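Local coordinates for dnab-like replicative helicase (Bacillus phage SPP1, PDB 3BH0), which probably couples ATP hydrolysis to 5'-3' unwinding of duplex DNA during phage replication, this chain being the ATPase domain of the helicase, at residues A[189-194]-A[200-205]; A[208-213]-A[250-255]; A[242-247]-A[282-287]. One frame throughout, in Å; residues are numbered along the deposited sequence.

Contact 1. Residues A[189-194]-A[200-205]; sequences YLQLLE and DSRTNQ
Q191 and R202 meet where the short 3-10 turn 190-192, which follows strand 183-188, faces the first turn of helix 202-220. The touch rests on one hydrogen bond from the arginine side chain to a backbone carbonyl. NH2 of R202 donates to O of Q191 over 2.7 Å, and the N-H points fairly straight at the oxygen, at 156°. The donor lies in the carbonyl plane and uses a lone pair of the oxygen, with a C=O...N angle of 131°. The acceptor in turn sits at the edge of the guanidinium, almost in its plane, and the same NH2 rests 3.6 Å from CB of Q191. R202 gets there by setting CG anti to the backbone N (chi1 -179°) and then bending at chi2, which swings the exposed chain across to the turn.

The setting is the RecA-like core of a DnaB-family ATPase, where the loop at the end of a central parallel strand leads into the next helix, 202-220. That helix starts at S201, an N-cap residue whose OG accepts from N of N204 at 3.2 Å. One residue earlier, OD1 of D200 takes a weak hydrogen bond from ND2 of N204.

Q191 turns its amide away from R202. Its CG is anti to the carbonyl carbon, and the chain bends again at chi2, carrying the amide toward the end of strand 223-228. There NE2 donates to OG of S228 and OE1 accepts from N of Q229, so both ends of this buried amide are satisfied. The 3-10 turn itself is closed by the bond from N of L193 to O of L190, 3.0 Å long.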
ATOM      1  N   TYR A 189       7.591  -4.618  -0.059  1.00 38.04           N
ATOM      2  CA  TYR A 189       7.772  -5.675  -0.989  1.00 37.05           C
ATOM      3  C   TYR A 189       7.979  -7.072  -0.482  1.00 36.42           C
ATOM      4  O   TYR A 189       8.909  -7.376   0.259  1.00 36.53           O
ATOM      5  CB  TYR A 189       8.333  -5.205  -2.350  1.00 37.03           C
ATOM      6  CG  TYR A 189       9.624  -5.727  -2.882  1.00 36.91           C
ATOM      7  CD1 TYR A 189       9.665  -6.925  -3.591  1.00 35.25           C
ATOM      8  CD2 TYR A 189      10.786  -4.956  -2.805  1.00 37.10           C
ATOM      9  CE1 TYR A 189      10.846  -7.384  -4.142  1.00 36.47           C
ATOM     10  CE2 TYR A 189      11.978  -5.404  -3.367  1.00 36.82           C
ATOM     11  CZ  TYR A 189      11.996  -6.612  -4.028  1.00 36.78           C
ATOM     12  OH  TYR A 189      13.170  -7.060  -4.560  1.00 38.44           O
ATOM     13  N   LEU A 190       6.987  -7.864  -0.878  1.00 35.26           N
ATOM     14  CA  LEU A 190       6.686  -9.170  -0.381  1.00 34.95           C
ATOM     15  C   LEU A 190       7.778 -10.183  -0.657  1.00 34.70           C
ATOM     16  O   LEU A 190       8.049 -11.026   0.187  1.00 34.16           O
ATOM     17  CB  LEU A 190       5.350  -9.630  -0.991  1.00 34.94           C
ATOM     18  CG  LEU A 190       4.786 -11.040  -0.755  1.00 34.69           C
ATOM     19  CD1 LEU A 190       3.274 -10.946  -0.681  1.00 35.98           C
ATOM     20  CD2 LEU A 190       5.213 -12.034  -1.840  1.00 33.02           C
ATOM     21  N   GLN A 191       8.408 -10.076  -1.821  1.00 34.68           N
ATOM     22  CA  GLN A 191       9.337 -11.098  -2.303  1.00 34.95           C
ATOM     23  C   GLN A 191      10.700 -10.997  -1.636  1.00 35.46           C
ATOM     24  O   GLN A 191      11.614 -11.761  -1.961  1.00 36.14           O
ATOM     25  CB  GLN A 191       9.489 -11.032  -3.830  1.00 34.81           C
ATOM     26  CG  GLN A 191       8.261 -11.510  -4.609  1.00 33.35           C
ATOM     27  CD  GLN A 191       7.194 -10.422  -4.812  1.00 32.02           C
ATOM     28  OE1 GLN A 191       7.373  -9.258  -4.433  1.00 27.76           O
ATOM     29  NE2 GLN A 191       6.081 -10.810  -5.426  1.00 31.17           N
ATOM     30  N   LEU A 192      10.809 -10.049  -0.711  1.00 35.18           N
ATOM     31  CA  LEU A 192      11.970  -9.858   0.135  1.00 35.16           C
ATOM     32  C   LEU A 192      11.791 -10.532   1.508  1.00 35.32           C
ATOM     33  O   LEU A 192      12.757 -10.678   2.271  1.00 34.99           O
ATOM     34  CB  LEU A 192      12.213  -8.345   0.335  1.00 35.46           C
ATOM     35  CG  LEU A 192      13.478  -7.683  -0.230  1.00 35.25           C
ATOM     36  CD1 LEU A 192      13.750  -8.129  -1.652  1.00 36.12           C
ATOM     37  CD2 LEU A 192      13.426  -6.158  -0.144  1.00 34.29           C
ATOM     38  N   LEU A 193      10.560 -10.932   1.821  1.00 35.43           N
ATOM     39  CA  LEU A 193      10.255 -11.528   3.128  1.00 35.77           C
ATOM     40  C   LEU A 193      10.985 -12.857   3.321  1.00 36.51           C
ATOM     41  O   LEU A 193      11.181 -13.603   2.371  1.00 36.10           O
ATOM     42  CB  LEU A 193       8.745 -11.720   3.312  1.00 35.07           C
ATOM     43  CG  LEU A 193       7.902 -10.467   3.561  1.00 34.10           C
ATOM     44  CD1 LEU A 193       6.411 -10.746   3.409  1.00 31.49           C
ATOM     45  CD2 LEU A 193       8.190  -9.852   4.917  1.00 33.16           C
ATOM     46  N   GLU A 194      11.397 -13.140   4.554  1.00 37.97           N
ATOM     47  CA  GLU A 194      12.035 -14.425   4.869  1.00 39.14           C
ATOM     48  C   GLU A 194      10.995 -15.531   4.792  1.00 39.02           C
ATOM     49  O   GLU A 194      10.017 -15.491   5.514  1.00 39.08           O
ATOM     50  CB  GLU A 194      12.642 -14.388   6.265  1.00 39.08           C
ATOM     51  CG  GLU A 194      13.751 -13.383   6.412  1.00 42.06           C
ATOM     52  CD  GLU A 194      14.540 -13.581   7.703  1.00 46.53           C
ATOM     53  OE1 GLU A 194      13.960 -14.077   8.714  1.00 46.49           O
ATOM     54  OE2 GLU A 194      15.745 -13.229   7.701  1.00 47.69           O
ATOM     55  N   ASP A 200      12.682 -24.823   0.781  1.00 50.78           N
ATOM     56  CA  ASP A 200      11.578 -24.956  -0.152  1.00 50.06           C
ATOM     57  C   ASP A 200      11.879 -24.341  -1.511  1.00 49.35           C
ATOM     58  O   ASP A 200      12.767 -23.493  -1.634  1.00 49.10           O
ATOM     59  CB  ASP A 200      10.349 -24.289   0.437  1.00 50.64           C
ATOM     60  CG  ASP A 200       9.220 -25.258   0.667  1.00 52.23           C
ATOM     61  OD1 ASP A 200       9.008 -26.139  -0.208  1.00 53.50           O
ATOM     62  OD2 ASP A 200       8.537 -25.119   1.709  1.00 52.85           O
ATOM     63  N   SER A 201      11.138 -24.772  -2.533  1.00 48.58           N
ATOM     64  CA  SER A 201      11.205 -24.144  -3.855  1.00 47.54           C
ATOM     65  C   SER A 201      10.801 -22.681  -3.719  1.00 46.90           C
ATOM     66  O   SER A 201      10.135 -22.298  -2.753  1.00 46.55           O
ATOM     67  CB  SER A 201      10.317 -24.867  -4.881  1.00 47.42           C
ATOM     68  OG  SER A 201       8.985 -24.403  -4.829  1.00 47.44           O
ATOM     69  N   ARG A 202      11.220 -21.856  -4.675  1.00 46.26           N
ATOM     70  CA  ARG A 202      10.941 -20.420  -4.582  1.00 45.40           C
ATOM     71  C   ARG A 202       9.437 -20.124  -4.621  1.00 44.97           C
ATOM     72  O   ARG A 202       8.952 -19.314  -3.841  1.00 44.86           O
ATOM     73  CB  ARG A 202      11.722 -19.638  -5.648  1.00 45.00           C
ATOM     74  CG  ARG A 202      11.522 -18.129  -5.615  1.00 43.49           C
ATOM     75  CD  ARG A 202      11.983 -17.497  -4.299  1.00 40.04           C
ATOM     76  NE  ARG A 202      11.855 -16.043  -4.386  1.00 37.64           N
ATOM     77  CZ  ARG A 202      11.755 -15.225  -3.349  1.00 35.47           C
ATOM     78  NH1 ARG A 202      11.762 -15.698  -2.114  1.00 35.60           N
ATOM     79  NH2 ARG A 202      11.627 -13.928  -3.553  1.00 35.19           N
ATOM     80  N   THR A 203       8.722 -20.818  -5.509  1.00 44.83           N
ATOM     81  CA  THR A 203       7.274 -20.694  -5.666  1.00 44.77           C
ATOM     82  C   THR A 203       6.532 -21.085  -4.378  1.00 44.72           C
ATOM     83  O   THR A 203       5.625 -20.375  -3.948  1.00 44.83           O
ATOM     84  CB  THR A 203       6.781 -21.530  -6.888  1.00 45.04           C
ATOM     85  OG1 THR A 203       7.418 -21.046  -8.080  1.00 46.44           O
ATOM     86  CG2 THR A 203       5.272 -21.429  -7.084  1.00 44.55           C
ATOM     87  N   ASN A 204       6.927 -22.203  -3.765  1.00 44.43           N
ATOM     88  CA  ASN A 204       6.383 -22.633  -2.467  1.00 44.05           C
ATOM     89  C   ASN A 204       6.608 -21.666  -1.322  1.00 42.94           C
ATOM     90  O   ASN A 204       5.754 -21.510  -0.462  1.00 43.21           O
ATOM     91  CB  ASN A 204       6.934 -24.011  -2.076  1.00 44.87           C
ATOM     92  CG  ASN A 204       6.258 -25.138  -2.824  1.00 46.54           C
ATOM     93  OD1 ASN A 204       5.413 -24.911  -3.701  1.00 49.25           O
ATOM     94  ND2 ASN A 204       6.622 -26.365  -2.483  1.00 49.11           N
ATOM     95  N   GLN A 205       7.776 -21.041  -1.302  1.00 42.09           N
ATOM     96  CA  GLN A 205       8.070 -19.990  -0.343  1.00 41.26           C
ATOM     97  C   GLN A 205       7.135 -18.798  -0.516  1.00 40.46           C
ATOM     98  O   GLN A 205       6.580 -18.304   0.469  1.00 40.09           O
ATOM     99  CB  GLN A 205       9.513 -19.532  -0.487  1.00 41.80           C
ATOM    100  CG  GLN A 205      10.560 -20.573  -0.054  1.00 42.98           C
ATOM    101  CD  GLN A 205      11.942 -20.201  -0.545  1.00 45.15           C
ATOM    102  OE1 GLN A 205      12.079 -19.421  -1.492  1.00 47.98           O
ATOM    103  NE2 GLN A 205      12.971 -20.743   0.088  1.00 45.12           N
TER

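Contact 2. Residues A[208-213]-A[250-255]; sequences QISRDL and SGQLEQ
S210 and R211, neighbours on helix 202-220, face Q252 and L253 at the start of the short helix 252-256. This is helix-to-helix packing on one flank of the central sheet of the RecA-like domain, and the two backbones come nearest at S210 and L253, whose CA atoms are 5.7 Å apart.

In sequence order, Q208 comes first and serves its own helix: its NE2 donates to OD2 of D212, one turn on, at 3.0 Å, meeting the carboxylate from above its plane.

S210 is buried and its CB points toward the second helix. With OG anti to the backbone N (chi1 159°), the hydroxyl oxygen lies 3.4 Å from CG of Q252 and 3.7 Å from CA of L253. Its polar partner is D256, whose OD2 shares a hydrogen bond with the hydroxyl, so a buried polar atom is satisfied by the far end of the helix it packs against. CB of S210 also meets CD1 of L253 at 3.8 Å, and that leucine touches L72 of strand 70-74 as well.

R211 is the exposed neighbour. Its chain crosses that of Q252 at about a right angle, with the guanidinium and amide planes 89° apart. The arginine's aliphatic part packs on the glutamine, CG of R211 lying 3.9 Å from CD of Q252.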
ATOM      1  N   GLN A 208       3.570 -19.820   0.542  1.00 36.70           N
ATOM      2  CA  GLN A 208       3.486 -19.794   2.017  1.00 36.68           C
ATOM      3  C   GLN A 208       3.409 -18.373   2.543  1.00 36.34           C
ATOM      4  O   GLN A 208       2.514 -18.053   3.323  1.00 36.90           O
ATOM      5  CB  GLN A 208       4.663 -20.518   2.673  1.00 37.06           C
ATOM      6  CG  GLN A 208       4.895 -20.121   4.155  1.00 37.42           C
ATOM      7  CD  GLN A 208       5.860 -18.936   4.310  1.00 38.20           C
ATOM      8  OE1 GLN A 208       6.909 -18.891   3.670  1.00 39.49           O
ATOM      9  NE2 GLN A 208       5.506 -17.983   5.162  1.00 36.06           N
ATOM     10  N   ILE A 209       4.327 -17.510   2.107  1.00 35.99           N
ATOM     11  CA  ILE A 209       4.266 -16.096   2.503  1.00 35.32           C
ATOM     12  C   ILE A 209       2.878 -15.505   2.242  1.00 35.30           C
ATOM     13  O   ILE A 209       2.328 -14.811   3.089  1.00 35.46           O
ATOM     14  CB  ILE A 209       5.349 -15.239   1.821  1.00 35.59           C
ATOM     15  CG1 ILE A 209       6.750 -15.652   2.292  1.00 34.01           C
ATOM     16  CG2 ILE A 209       5.090 -13.743   2.110  1.00 35.58           C
ATOM     17  CD1 ILE A 209       7.887 -15.141   1.403  1.00 33.91           C
ATOM     18  N   SER A 210       2.310 -15.809   1.082  1.00 35.49           N
ATOM     19  CA  SER A 210       0.992 -15.284   0.686  1.00 35.94           C
ATOM     20  C   SER A 210      -0.156 -15.785   1.586  1.00 35.54           C
ATOM     21  O   SER A 210      -0.943 -14.986   2.103  1.00 35.36           O
ATOM     22  CB  SER A 210       0.728 -15.595  -0.803  1.00 36.06           C
ATOM     23  OG  SER A 210      -0.661 -15.558  -1.122  1.00 37.88           O
ATOM     24  N   ARG A 211      -0.240 -17.104   1.777  1.00 35.63           N
ATOM     25  CA  ARG A 211      -1.252 -17.702   2.662  1.00 35.64           C
ATOM     26  C   ARG A 211      -1.186 -17.111   4.052  1.00 35.45           C
ATOM     27  O   ARG A 211      -2.222 -16.721   4.617  1.00 36.01           O
ATOM     28  CB  ARG A 211      -1.099 -19.228   2.751  1.00 35.24           C
ATOM     29  CG  ARG A 211      -1.596 -19.969   1.540  1.00 35.70           C
ATOM     30  CD  ARG A 211      -1.575 -21.472   1.769  1.00 36.51           C
ATOM     31  NE  ARG A 211      -0.232 -21.966   2.076  1.00 32.61           N
ATOM     32  CZ  ARG A 211       0.606 -22.427   1.159  1.00 32.24           C
ATOM     33  NH1 ARG A 211       0.226 -22.446  -0.108  1.00 31.11           N
ATOM     34  NH2 ARG A 211       1.821 -22.875   1.501  1.00 31.54           N
ATOM     35  N   ASP A 212       0.034 -17.024   4.585  1.00 35.00           N
ATOM     36  CA  ASP A 212       0.263 -16.547   5.948  1.00 34.75           C
ATOM     37  C   ASP A 212      -0.108 -15.067   6.118  1.00 34.48           C
ATOM     38  O   ASP A 212      -0.648 -14.662   7.175  1.00 33.75           O
ATOM     39  CB  ASP A 212       1.713 -16.846   6.394  1.00 34.80           C
ATOM     40  CG  ASP A 212       1.999 -18.360   6.522  1.00 34.93           C
ATOM     41  OD1 ASP A 212       1.061 -19.165   6.324  1.00 37.93           O
ATOM     42  OD2 ASP A 212       3.152 -18.761   6.814  1.00 32.54           O
ATOM     43  N   LEU A 213       0.154 -14.271   5.073  1.00 34.14           N
ATOM     44  CA  LEU A 213      -0.185 -12.839   5.095  1.00 33.69           C
ATOM     45  C   LEU A 213      -1.683 -12.632   5.144  1.00 33.51           C
ATOM     46  O   LEU A 213      -2.172 -11.726   5.817  1.00 33.63           O
ATOM     47  CB  LEU A 213       0.432 -12.078   3.903  1.00 33.40           C
ATOM     48  CG  LEU A 213       1.915 -11.728   4.074  1.00 34.00           C
ATOM     49  CD1 LEU A 213       2.504 -11.108   2.819  1.00 32.62           C
ATOM     50  CD2 LEU A 213       2.171 -10.828   5.304  1.00 34.15           C
ATOM     51  N   SER A 250       4.950 -16.677  -8.422  1.00 61.89           N
ATOM     52  CA  SER A 250       4.305 -16.684  -7.118  1.00 61.39           C
ATOM     53  C   SER A 250       3.129 -17.667  -7.036  1.00 60.85           C
ATOM     54  O   SER A 250       3.003 -18.415  -6.055  1.00 60.59           O
ATOM     55  CB  SER A 250       3.843 -15.257  -6.793  1.00 61.71           C
ATOM     56  OG  SER A 250       4.906 -14.320  -6.964  1.00 61.52           O
ATOM     57  N   GLY A 251       2.277 -17.647  -8.069  1.00 60.04           N
ATOM     58  CA  GLY A 251       1.064 -18.476  -8.146  1.00 58.65           C
ATOM     59  C   GLY A 251      -0.036 -18.068  -7.163  1.00 57.62           C
ATOM     60  O   GLY A 251      -0.930 -17.272  -7.484  1.00 57.42           O
ATOM     61  N   GLN A 252       0.048 -18.636  -5.962  1.00 56.32           N
ATOM     62  CA  GLN A 252      -0.879 -18.400  -4.862  1.00 54.50           C
ATOM     63  C   GLN A 252      -1.322 -16.945  -4.709  1.00 53.35           C
ATOM     64  O   GLN A 252      -2.460 -16.664  -4.332  1.00 53.00           O
ATOM     65  CB  GLN A 252      -0.198 -18.869  -3.583  1.00 54.63           C
ATOM     66  CG  GLN A 252      -1.025 -18.759  -2.333  1.00 54.79           C
ATOM     67  CD  GLN A 252      -2.141 -19.778  -2.280  1.00 55.23           C
ATOM     68  OE1 GLN A 252      -3.310 -19.435  -2.446  1.00 53.74           O
ATOM     69  NE2 GLN A 252      -1.785 -21.044  -2.037  1.00 56.36           N
ATOM     70  N   LEU A 253      -0.409 -16.031  -5.019  1.00 52.30           N
ATOM     71  CA  LEU A 253      -0.567 -14.601  -4.746  1.00 51.04           C
ATOM     72  C   LEU A 253      -1.896 -13.991  -5.228  1.00 50.20           C
ATOM     73  O   LEU A 253      -2.536 -13.242  -4.491  1.00 49.80           O
ATOM     74  CB  LEU A 253       0.651 -13.838  -5.304  1.00 51.34           C
ATOM     75  CG  LEU A 253       1.113 -12.538  -4.633  1.00 50.88           C
ATOM     76  CD1 LEU A 253       1.097 -12.645  -3.128  1.00 50.25           C
ATOM     77  CD2 LEU A 253       2.505 -12.179  -5.107  1.00 50.91           C
ATOM     78  N   GLU A 254      -2.312 -14.322  -6.451  1.00 49.24           N
ATOM     79  CA  GLU A 254      -3.560 -13.785  -6.989  1.00 48.67           C
ATOM     80  C   GLU A 254      -4.795 -14.396  -6.324  1.00 47.87           C
ATOM     81  O   GLU A 254      -5.851 -13.764  -6.246  1.00 48.00           O
ATOM     82  CB  GLU A 254      -3.632 -13.933  -8.517  1.00 48.63           C
ATOM     83  CG  GLU A 254      -3.989 -15.319  -9.032  1.00 49.19           C
ATOM     84  CD  GLU A 254      -4.376 -15.315 -10.508  1.00 49.54           C
ATOM     85  OE1 GLU A 254      -3.625 -15.929 -11.296  1.00 51.49           O
ATOM     86  OE2 GLU A 254      -5.414 -14.703 -10.875  1.00 47.72           O
ATOM     87  N   GLN A 255      -4.659 -15.626  -5.841  1.00 46.75           N
ATOM     88  CA  GLN A 255      -5.773 -16.299  -5.189  1.00 45.37           C
ATOM     89  C   GLN A 255      -6.067 -15.723  -3.803  1.00 43.56           C
ATOM     90  O   GLN A 255      -7.216 -15.426  -3.489  1.00 42.69           O
ATOM     91  CB  GLN A 255      -5.558 -17.815  -5.198  1.00 46.02           C
ATOM     92  CG  GLN A 255      -5.817 -18.387  -6.618  1.00 48.83           C
ATOM     93  CD  GLN A 255      -5.281 -19.790  -6.836  1.00 51.39           C
ATOM     94  OE1 GLN A 255      -5.410 -20.653  -5.979  1.00 53.34           O
ATOM     95  NE2 GLN A 255      -4.683 -20.023  -7.997  1.00 52.24           N
TER

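Contact 3. Residues A[242-247]-A[282-287]; sequences PMLSDL and IIAKHR
L244 and A284 carry this contact, their side chains pointing at each other between a 3-10 turn and a strand. The two methyls of the leucine divide the alanine between them: CD2 lies 3.7 Å from CB of A284, while CD1 sits against the carbonyl oxygen, 3.6 Å from O of A284. With CG anti to the carbonyl carbon (chi1 -69°), the branch point of L244 itself comes within 4.0 Å of CB of A284. CD2 also comes within 4.4 Å of CB of K285. From there the lysine chain runs fully extended away from the turn, and its NZ donates to the backbone oxygens of A257 and E254.

A284 and I282 belong to strand 278-286, which pairs antiparallel with strand 259-265 in the mixed sheet of the RecA-like domain. Residues 242-247 lie in the loop between strand 223-228 and helix 252-256, and P242 and L244 of this loop lie over this part of the sheet. Strand 259-265 shares in the packing, since P242 also touches F262 and L244 touches I260.

At the other end of the contact the proline ring and the isoleucine chain approach at a slant. Here a single pair meets, CD of P242 and CD1 of I282, at 4.0 Å.

Between the two apolar contacts, M243 points away from the strand, and its backbone N donates to OD2 of D246 at 2.6 Å. The N-H is nearly straight on the oxygen, at 171°, although it arrives from above the carboxylate plane. The same OD2 forms a salt bridge with R237, giving one carboxylate oxygen two partners.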
ATOM      1  N   PRO A 242       0.085  -4.284 -16.854  1.00 45.65           N
ATOM      2  CA  PRO A 242       0.229  -5.576 -16.169  1.00 44.97           C
ATOM      3  C   PRO A 242      -1.060  -6.357 -16.200  1.00 44.50           C
ATOM      4  O   PRO A 242      -2.135  -5.762 -16.194  1.00 44.28           O
ATOM      5  CB  PRO A 242       0.564  -5.181 -14.727  1.00 44.82           C
ATOM      6  CG  PRO A 242       1.012  -3.760 -14.809  1.00 45.09           C
ATOM      7  CD  PRO A 242       0.231  -3.154 -15.924  1.00 45.02           C
ATOM      8  N   MET A 243      -0.952  -7.679 -16.257  1.00 44.25           N
ATOM      9  CA  MET A 243      -2.119  -8.549 -16.083  1.00 44.20           C
ATOM     10  C   MET A 243      -1.880  -9.562 -14.982  1.00 43.28           C
ATOM     11  O   MET A 243      -0.762  -9.687 -14.492  1.00 42.72           O
ATOM     12  CB  MET A 243      -2.506  -9.247 -17.380  1.00 43.91           C
ATOM     13  CG  MET A 243      -1.423 -10.058 -18.007  1.00 44.34           C
ATOM     14  SD  MET A 243      -1.838 -10.398 -19.717  1.00 46.53           S
ATOM     15  CE  MET A 243      -2.406  -8.791 -20.281  1.00 44.97           C
ATOM     16  N   LEU A 244      -2.934 -10.276 -14.602  1.00 43.04           N
ATOM     17  CA  LEU A 244      -2.876 -11.204 -13.469  1.00 43.19           C
ATOM     18  C   LEU A 244      -1.873 -12.326 -13.682  1.00 43.81           C
ATOM     19  O   LEU A 244      -1.224 -12.760 -12.731  1.00 43.88           O
ATOM     20  CB  LEU A 244      -4.261 -11.754 -13.116  1.00 42.62           C
ATOM     21  CG  LEU A 244      -5.261 -10.762 -12.518  1.00 41.25           C
ATOM     22  CD1 LEU A 244      -6.645 -11.404 -12.497  1.00 41.42           C
ATOM     23  CD2 LEU A 244      -4.871 -10.301 -11.130  1.00 38.55           C
ATOM     24  N   SER A 245      -1.734 -12.765 -14.931  1.00 44.89           N
ATOM     25  CA  SER A 245      -0.720 -13.742 -15.318  1.00 46.21           C
ATOM     26  C   SER A 245       0.729 -13.266 -15.069  1.00 47.15           C
ATOM     27  O   SER A 245       1.646 -14.089 -15.002  1.00 47.69           O
ATOM     28  CB  SER A 245      -0.900 -14.152 -16.790  1.00 46.42           C
ATOM     29  OG  SER A 245      -0.415 -13.149 -17.671  1.00 46.42           O
ATOM     30  N   ASP A 246       0.941 -11.957 -14.920  1.00 47.90           N
ATOM     31  CA  ASP A 246       2.291 -11.417 -14.663  1.00 48.69           C
ATOM     32  C   ASP A 246       2.859 -11.768 -13.282  1.00 50.17           C
ATOM     33  O   ASP A 246       4.068 -11.646 -13.037  1.00 49.86           O
ATOM     34  CB  ASP A 246       2.326  -9.904 -14.894  1.00 47.67           C
ATOM     35  CG  ASP A 246       2.140  -9.541 -16.347  1.00 46.19           C
ATOM     36  OD1 ASP A 246       2.675 -10.276 -17.209  1.00 43.21           O
ATOM     37  OD2 ASP A 246       1.464  -8.528 -16.629  1.00 43.49           O
ATOM     38  N   LEU A 247       1.984 -12.211 -12.384  1.00 52.29           N
ATOM     39  CA  LEU A 247       2.408 -12.611 -11.048  1.00 54.58           C
ATOM     40  C   LEU A 247       3.027 -14.024 -11.058  1.00 56.21           C
ATOM     41  O   LEU A 247       3.036 -14.699 -10.036  1.00 56.91           O
ATOM     42  CB  LEU A 247       1.234 -12.496 -10.061  1.00 54.03           C
ATOM     43  CG  LEU A 247       0.614 -11.105  -9.843  1.00 54.02           C
ATOM     44  CD1 LEU A 247      -0.849 -11.192  -9.392  1.00 52.35           C
ATOM     45  CD2 LEU A 247       1.431 -10.270  -8.866  1.00 53.27           C
ATOM     46  N   ILE A 282      -4.744   0.140 -11.837  1.00 34.94           N
ATOM     47  CA  ILE A 282      -5.587  -0.896 -12.410  1.00 34.74           C
ATOM     48  C   ILE A 282      -5.946  -1.918 -11.336  1.00 35.15           C
ATOM     49  O   ILE A 282      -5.081  -2.670 -10.892  1.00 35.29           O
ATOM     50  CB  ILE A 282      -4.894  -1.623 -13.593  1.00 34.36           C
ATOM     51  CG1 ILE A 282      -4.241  -0.611 -14.534  1.00 34.16           C
ATOM     52  CG2 ILE A 282      -5.876  -2.547 -14.312  1.00 32.83           C
ATOM     53  CD1 ILE A 282      -3.292  -1.236 -15.571  1.00 34.61           C
ATOM     54  N   ILE A 283      -7.213  -1.917 -10.918  1.00 35.57           N
ATOM     55  CA  ILE A 283      -7.786  -2.917 -10.011  1.00 35.92           C
ATOM     56  C   ILE A 283      -8.036  -4.198 -10.819  1.00 36.04           C
ATOM     57  O   ILE A 283      -9.021  -4.302 -11.539  1.00 36.47           O
ATOM     58  CB  ILE A 283      -9.107  -2.406  -9.350  1.00 35.78           C
ATOM     59  CG1 ILE A 283      -8.841  -1.238  -8.395  1.00 37.34           C
ATOM     60  CG2 ILE A 283      -9.777  -3.498  -8.546  1.00 36.02           C
ATOM     61  CD1 ILE A 283      -8.669   0.142  -9.057  1.00 39.41           C
ATOM     62  N   ALA A 284      -7.117  -5.157 -10.727  1.00 36.32           N
ATOM     63  CA  ALA A 284      -7.178  -6.366 -11.558  1.00 36.69           C
ATOM     64  C   ALA A 284      -7.977  -7.476 -10.872  1.00 37.00           C
ATOM     65  O   ALA A 284      -8.445  -8.410 -11.519  1.00 37.34           O
ATOM     66  CB  ALA A 284      -5.795  -6.839 -11.896  1.00 36.09           C
ATOM     67  N   LYS A 285      -8.121  -7.359  -9.555  1.00 37.05           N
ATOM     68  CA  LYS A 285      -8.920  -8.276  -8.776  1.00 36.89           C
ATOM     69  C   LYS A 285      -9.611  -7.524  -7.662  1.00 37.33           C
ATOM     70  O   LYS A 285      -9.010  -6.674  -6.981  1.00 37.25           O
ATOM     71  CB  LYS A 285      -8.085  -9.417  -8.194  1.00 36.71           C
ATOM     72  CG  LYS A 285      -8.957 -10.492  -7.593  1.00 36.03           C
ATOM     73  CD  LYS A 285      -8.182 -11.505  -6.786  1.00 36.37           C
ATOM     74  CE  LYS A 285      -9.158 -12.528  -6.163  1.00 34.72           C
ATOM     75  NZ  LYS A 285      -8.487 -13.302  -5.113  1.00 33.42           N
ATOM     76  N   HIS A 286     -10.892  -7.833  -7.499  1.00 37.54           N
ATOM     77  CA  HIS A 286     -11.694  -7.249  -6.453  1.00 38.12           C
ATOM     78  C   HIS A 286     -12.761  -8.258  -6.013  1.00 38.71           C
ATOM     79  O   HIS A 286     -13.741  -8.510  -6.735  1.00 37.91           O
ATOM     80  CB  HIS A 286     -12.321  -5.932  -6.923  1.00 37.67           C
ATOM     81  CG  HIS A 286     -12.846  -5.099  -5.800  1.00 37.11           C
ATOM     82  ND1 HIS A 286     -13.263  -3.799  -5.968  1.00 38.06           N
ATOM     83  CD2 HIS A 286     -13.007  -5.379  -4.486  1.00 36.48           C
ATOM     84  CE1 HIS A 286     -13.668  -3.316  -4.808  1.00 37.39           C
ATOM     85  NE2 HIS A 286     -13.526  -4.257  -3.894  1.00 37.54           N
ATOM     86  N   ARG A 287     -12.548  -8.833  -4.828  1.00 39.88           N
ATOM     87  CA  ARG A 287     -13.368  -9.944  -4.331  1.00 41.31           C
ATOM     88  C   ARG A 287     -14.824  -9.546  -4.063  1.00 41.97           C
ATOM     89  O   ARG A 287     -15.754 -10.264  -4.418  1.00 42.07           O
ATOM     90  CB  ARG A 287     -12.751 -10.546  -3.066  1.00 41.61           C
ATOM     91  CG  ARG A 287     -13.338 -11.908  -2.710  1.00 42.99           C
ATOM     92  CD  ARG A 287     -12.821 -12.468  -1.410  1.00 44.63           C
ATOM     93  NE  ARG A 287     -11.383 -12.787  -1.397  1.00 48.31           N
ATOM     94  CZ  ARG A 287     -10.784 -13.739  -2.112  1.00 49.85           C
ATOM     95  NH1 ARG A 287     -11.472 -14.494  -2.970  1.00 52.11           N
ATOM     96  NH2 ARG A 287      -9.478 -13.925  -1.982  1.00 49.70           N
TER

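All three contacts lie within the DnaB-like helicase C-terminal domain. Contact 1 closes before contact 2 opens, whereas contacts 2 and 3 interleave, their segments alternating along the chain. Contacts 1 and 2 share helix 202-220, have centres about 9 Å apart and join through apolar packing of L190 against L213 and L253. Contacts 2 and 3, with centres about 14 Å apart, are joined by probable hydrogen bonds from K285 NZ to O of E254 and from R287 NH2 to O of Q255. Contacts 1 and 3, centres about 19 Å apart, do not touch. Helix 252-256 thus touches both helix 202-220 and strand 278-286, the latter in the antiparallel part of the sheet.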